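Local coordinates for protein interleukin-2 receptor subunit beta (Mus musculus, PDB 6DG5) that probably binds interleukin-2 as the beta subunit of its cell-surface receptor, passing on its mitogenic signal and also taking part in the response to interleukin-15, at residues L149-S152 with W153-S157; R184-Q188 with R189-G193. All coordinates share one frame; numbering follows the deposited sequence.

How the contacts relate
Two turns of the membrane-proximal fibronectin type-III domain illustrate how short loops are shaped within a beta sandwich. Following the chain, strand 140-148 ends and contact 1 (149-157) closes the hairpin loop leading to its sheet neighbour, strand 157-161. The chain later returns through strand 178-187, and contact 2 (184-193) turns it out of that strand toward the WSXWS motif and strand 202-205. The two are in series, neither nested nor crossing. Contact 1 and contact 2 do not touch: their centres lie about 25 Å apart and their nearest atoms about 9 Å. Strand 178-187 links them, since Leu149 pairs with Ser178 at its start while contact 2 begins near its end.

Contact 1: L149-S152 with W153-S157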
loop_
_atom_site.group_PDB
_atom_site.type_symbol
_atom_site.label_atom_id
_atom_site.label_comp_id
_atom_site.label_asym_id
_atom_site.label_seq_id
_atom_site.Cartn_x
_atom_site.Cartn_y
_atom_site.Cartn_z
ATOM N N LEU B 149 20.142 -24.736 -18.550
ATOM C CA LEU B 149 21.453 -24.277 -18.982
ATOM C C LEU B 149 21.718 -24.697 -20.422
ATOM O O LEU B 149 21.597 -25.876 -20.772
ATOM C CB LEU B 149 22.552 -24.827 -18.065
ATOM C CG LEU B 149 23.106 -23.839 -17.036
ATOM C CD1 LEU B 149 24.525 -24.218 -16.638
ATOM C CD2 LEU B 149 23.057 -22.412 -17.563
ATOM N N GLY B 150 22.083 -23.721 -21.254
ATOM C CA GLY B 150 22.261 -23.907 -22.673
ATOM C C GLY B 150 21.082 -23.433 -23.499
ATOM O O GLY B 150 21.260 -23.064 -24.667
ATOM N N HIS B 151 19.888 -23.421 -22.915
ATOM C CA HIS B 151 18.689 -23.000 -23.620
ATOM C C HIS B 151 18.578 -21.476 -23.599
ATOM O O HIS B 151 19.448 -20.769 -23.085
ATOM C CB HIS B 151 17.456 -23.660 -23.007
ATOM C CG HIS B 151 17.438 -25.151 -23.139
ATOM N ND1 HIS B 151 18.533 -25.939 -22.852
ATOM C CD2 HIS B 151 16.454 -26.000 -23.518
ATOM C CE1 HIS B 151 18.224 -27.208 -23.052
ATOM N NE2 HIS B 151 16.969 -27.273 -23.456
ATOM N N SER B 152 17.494 -20.959 -24.167
ATOM C CA SER B 152 17.315 -19.527 -24.355
ATOM C C SER B 152 16.414 -18.937 -23.277
ATOM O O SER B 152 15.583 -19.626 -22.682
ATOM C CB SER B 152 16.725 -19.237 -25.739
ATOM O OG SER B 152 16.393 -17.867 -25.872
ATOM N N TRP B 153 16.591 -17.632 -23.036
ATOM C CA TRP B 153 15.734 -16.925 -22.089
ATOM C C TRP B 153 14.340 -16.694 -22.652
ATOM O O TRP B 153 13.372 -16.604 -21.888
ATOM C CB TRP B 153 16.364 -15.591 -21.688
ATOM C CG TRP B 153 17.449 -15.716 -20.656
ATOM C CD1 TRP B 153 18.763 -15.372 -20.800
ATOM C CD2 TRP B 153 17.311 -16.223 -19.323
ATOM N NE1 TRP B 153 19.449 -15.629 -19.637
ATOM C CE2 TRP B 153 18.581 -16.153 -18.715
ATOM C CE3 TRP B 153 16.237 -16.729 -18.584
ATOM C CZ2 TRP B 153 18.805 -16.569 -17.403
ATOM C CZ3 TRP B 153 16.461 -17.140 -17.283
ATOM C CH2 TRP B 153 17.734 -17.058 -16.707
ATOM N N GLU B 154 14.215 -16.591 -23.977
ATOM C CA GLU B 154 12.895 -16.507 -24.587
ATOM C C GLU B 154 12.189 -17.855 -24.563
ATOM O O GLU B 154 10.954 -17.907 -24.565
ATOM C CB GLU B 154 13.005 -15.990 -26.023
ATOM C CG GLU B 154 14.041 -14.886 -26.211
ATOM C CD GLU B 154 13.742 -13.643 -25.394
ATOM O OE1 GLU B 154 12.548 -13.363 -25.150
ATOM O OE2 GLU B 154 14.701 -12.944 -25.000
ATOM N N ASP B 155 12.958 -18.946 -24.535
ATOM C CA ASP B 155 12.392 -20.279 -24.384
ATOM C C ASP B 155 11.973 -20.553 -22.946
ATOM O O ASP B 155 11.214 -21.496 -22.700
ATOM C CB ASP B 155 13.418 -21.321 -24.846
ATOM C CG ASP B 155 12.784 -22.632 -25.273
ATOM O OD1 ASP B 155 11.548 -22.773 -25.151
ATOM O OD2 ASP B 155 13.535 -23.520 -25.737
ATOM N N ALA B 156 12.441 -19.741 -22.001
ATOM C CA ALA B 156 12.240 -20.010 -20.584
ATOM C C ALA B 156 10.782 -19.806 -20.175
ATOM O O ALA B 156 9.998 -19.133 -20.851
ATOM C CB ALA B 156 13.145 -19.117 -19.736
ATOM N N SER B 157 10.430 -20.401 -19.039
ATOM C CA SER B 157 9.089 -20.317 -18.479
ATOM C C SER B 157 9.046 -19.183 -17.463
ATOM O O SER B 157 9.816 -19.180 -16.498
ATOM C CB SER B 157 8.694 -21.643 -17.830
ATOM O OG SER B 157 7.289 -21.757 -17.694
#
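Ser152 accepts from Glu154 N through its hydroxyl, an ST turn, and weakly from Asp155 N through its backbone O, a local arrangement within the surface loop that joins strands 140-148 and 157-161 of the fibronectin type-III domain. Trp153, first along the second segment, turns its side chain back to the sheet: the indole makes a cation-pi contact with Arg147 and packs on Glu180 and Gln182 of strand 178-187. At Glu154 the backbone N donates to Ser152 OG over 3.2 Å, with an N-H...O angle of 143°, and this bond defines the turn. The serine can accept it because, with chi1 at 173°, its hydroxyl stands opposite its own N and beside the carbonyl carbon, the side from which the chain continues to Glu154. Replacing Ser152 with an alanine would probably leave the Glu154 N-H without this acceptor and the turn less firmly set. Asp155 folds back over the same residue, its N making a weak, strongly bent bond of 3.3 Å to Ser152 O, while its CB lies 4.0 Å from Ser152 CB. Asp155 OD2 comes obliquely to the His151 ring but lies 5.6 Å from His151 NE2, the two groups near without contact. Ala156 N gives a second weak bond, 3.3 Å to Trp153 O, just before the chain enters strand 157-161. The methyl of this alanine also meets the turn, with Ala156 CB 3.9 Å from Ser152 O.

Contact 2: R184-Q188 with R189-G193; sequences RVKAQ and RNNTG
Lys186 and Asn191 meet side chain to side chain in a local contact round the turn that ends strand 178-187 of the fibronectin type-III domain. The chain first bends at Gln188, where Arg189 N makes a weak 3.3 Å bond back to Ala187 O, the pattern of a gamma turn. An Asx turn follows: Asn190 OD1 accepts from Thr192 N at 3.0 Å, nearly straight at 161°, with the donor tilted 26° out of the carbonyl plane. Asn191, with left-handed backbone angles, brings its amide up to the lysine, and its OD1 lies 3.7 Å from Lys186 CE. This is a contact with the aliphatic part of the lysine, whose chain is kinked beyond CG (chi3 98°). One carbon earlier, Lys186 CD passes 4.1 Å from Gly193 O. Lys186 also makes a cation-pi contact with Trp195 of the WSXWS motif, and its NZ has a long, weak ion pair with Glu141. Arg189 points out of the turn and forms a salt bridge with an acidic residue of another protein's chain. Strand 178-187 itself runs between strands 140-148 and 202-205, and the WSXWS motif lies alongside it, Ser196 bonding to Val185.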
loop_
_atom_site.group_PDB
_atom_site.type_symbol
_atom_site.label_atom_id
_atom_site.label_comp_id
_atom_site.label_asym_id
_atom_site.label_seq_id
_atom_site.Cartn_x
_atom_site.Cartn_y
_atom_site.Cartn_z
ATOM N N ARG B 184 12.246 -9.955 -11.809
ATOM C CA ARG B 184 12.008 -8.534 -12.023
ATOM C C ARG B 184 10.790 -8.101 -11.215
ATOM O O ARG B 184 10.000 -8.928 -10.754
ATOM C CB ARG B 184 11.821 -8.209 -13.510
ATOM C CG ARG B 184 10.716 -8.985 -14.196
ATOM C CD ARG B 184 10.657 -8.625 -15.669
ATOM N NE ARG B 184 9.473 -9.166 -16.328
ATOM C CZ ARG B 184 9.129 -8.884 -17.581
ATOM N NH1 ARG B 184 9.880 -8.065 -18.305
ATOM N NH2 ARG B 184 8.035 -9.416 -18.108
ATOM N N VAL B 185 10.643 -6.782 -11.057
ATOM C CA VAL B 185 9.702 -6.206 -10.101
ATOM C C VAL B 185 8.919 -5.069 -10.752
ATOM O O VAL B 185 9.397 -4.410 -11.679
ATOM C CB VAL B 185 10.444 -5.725 -8.829
ATOM C CG1 VAL B 185 11.405 -4.590 -9.156
ATOM C CG2 VAL B 185 9.467 -5.314 -7.737
ATOM N N LYS B 186 7.701 -4.843 -10.253
ATOM C CA LYS B 186 6.816 -3.801 -10.762
ATOM C C LYS B 186 5.791 -3.463 -9.686
ATOM O O LYS B 186 5.553 -4.249 -8.764
ATOM C CB LYS B 186 6.122 -4.247 -12.055
ATOM C CG LYS B 186 5.484 -3.133 -12.871
ATOM C CD LYS B 186 4.989 -3.652 -14.216
ATOM C CE LYS B 186 3.496 -3.967 -14.193
ATOM N NZ LYS B 186 3.078 -4.718 -12.971
ATOM N N ALA B 187 5.193 -2.276 -9.810
ATOM C CA ALA B 187 4.134 -1.817 -8.911
ATOM C C ALA B 187 2.921 -1.432 -9.750
ATOM O O ALA B 187 2.961 -0.445 -10.494
ATOM C CB ALA B 187 4.604 -0.640 -8.055
ATOM N N GLN B 188 1.838 -2.195 -9.622
ATOM C CA GLN B 188 0.676 -2.046 -10.499
ATOM C C GLN B 188 -0.443 -1.257 -9.811
ATOM O O GLN B 188 -1.578 -1.707 -9.653
ATOM C CB GLN B 188 0.203 -3.421 -10.989
ATOM C CG GLN B 188 -0.441 -4.360 -9.956
ATOM C CD GLN B 188 0.478 -4.742 -8.817
ATOM O OE1 GLN B 188 1.696 -4.798 -8.978
ATOM N NE2 GLN B 188 -0.104 -5.003 -7.651
ATOM N N ARG B 189 -0.111 -0.025 -9.418
ATOM C CA ARG B 189 -1.126 0.878 -8.887
ATOM C C ARG B 189 -2.088 1.316 -9.985
ATOM O O ARG B 189 -3.293 1.043 -9.921
ATOM C CB ARG B 189 -0.465 2.096 -8.239
ATOM C CG ARG B 189 -1.444 3.208 -7.889
ATOM C CD ARG B 189 -2.250 2.888 -6.641
ATOM N NE ARG B 189 -1.617 3.405 -5.429
ATOM C CZ ARG B 189 -1.833 4.619 -4.933
ATOM N NH1 ARG B 189 -1.220 5.005 -3.822
ATOM N NH2 ARG B 189 -2.663 5.452 -5.546
ATOM N N ASN B 190 -1.570 2.003 -11.005
ATOM C CA ASN B 190 -2.345 2.350 -12.185
ATOM C C ASN B 190 -1.856 1.660 -13.451
ATOM O O ASN B 190 -2.413 1.912 -14.529
ATOM C CB ASN B 190 -2.339 3.874 -12.399
ATOM C CG ASN B 190 -0.940 4.459 -12.409
ATOM O OD1 ASN B 190 0.002 3.841 -12.909
ATOM N ND2 ASN B 190 -0.797 5.656 -11.851
ATOM N N ASN B 191 -0.831 0.811 -13.354
ATOM C CA ASN B 191 -0.290 0.032 -14.464
ATOM C C ASN B 191 0.246 0.908 -15.592
ATOM O O ASN B 191 0.406 0.437 -16.722
ATOM C CB ASN B 191 -1.324 -0.957 -15.015
ATOM C CG ASN B 191 -0.687 -2.226 -15.546
ATOM O OD1 ASN B 191 0.534 -2.313 -15.677
ATOM N ND2 ASN B 191 -1.512 -3.217 -15.858
ATOM N N THR B 192 0.536 2.178 -15.311
ATOM C CA THR B 192 1.166 3.042 -16.301
ATOM C C THR B 192 2.681 2.869 -16.353
ATOM O O THR B 192 3.308 3.312 -17.322
ATOM C CB THR B 192 0.811 4.505 -16.016
ATOM O OG1 THR B 192 -0.558 4.591 -15.604
ATOM C CG2 THR B 192 0.994 5.354 -17.267
ATOM N N GLY B 193 3.282 2.225 -15.347
ATOM C CA GLY B 193 4.709 1.978 -15.359
ATOM C C GLY B 193 5.072 0.657 -16.022
ATOM O O GLY B 193 4.223 -0.193 -16.286
#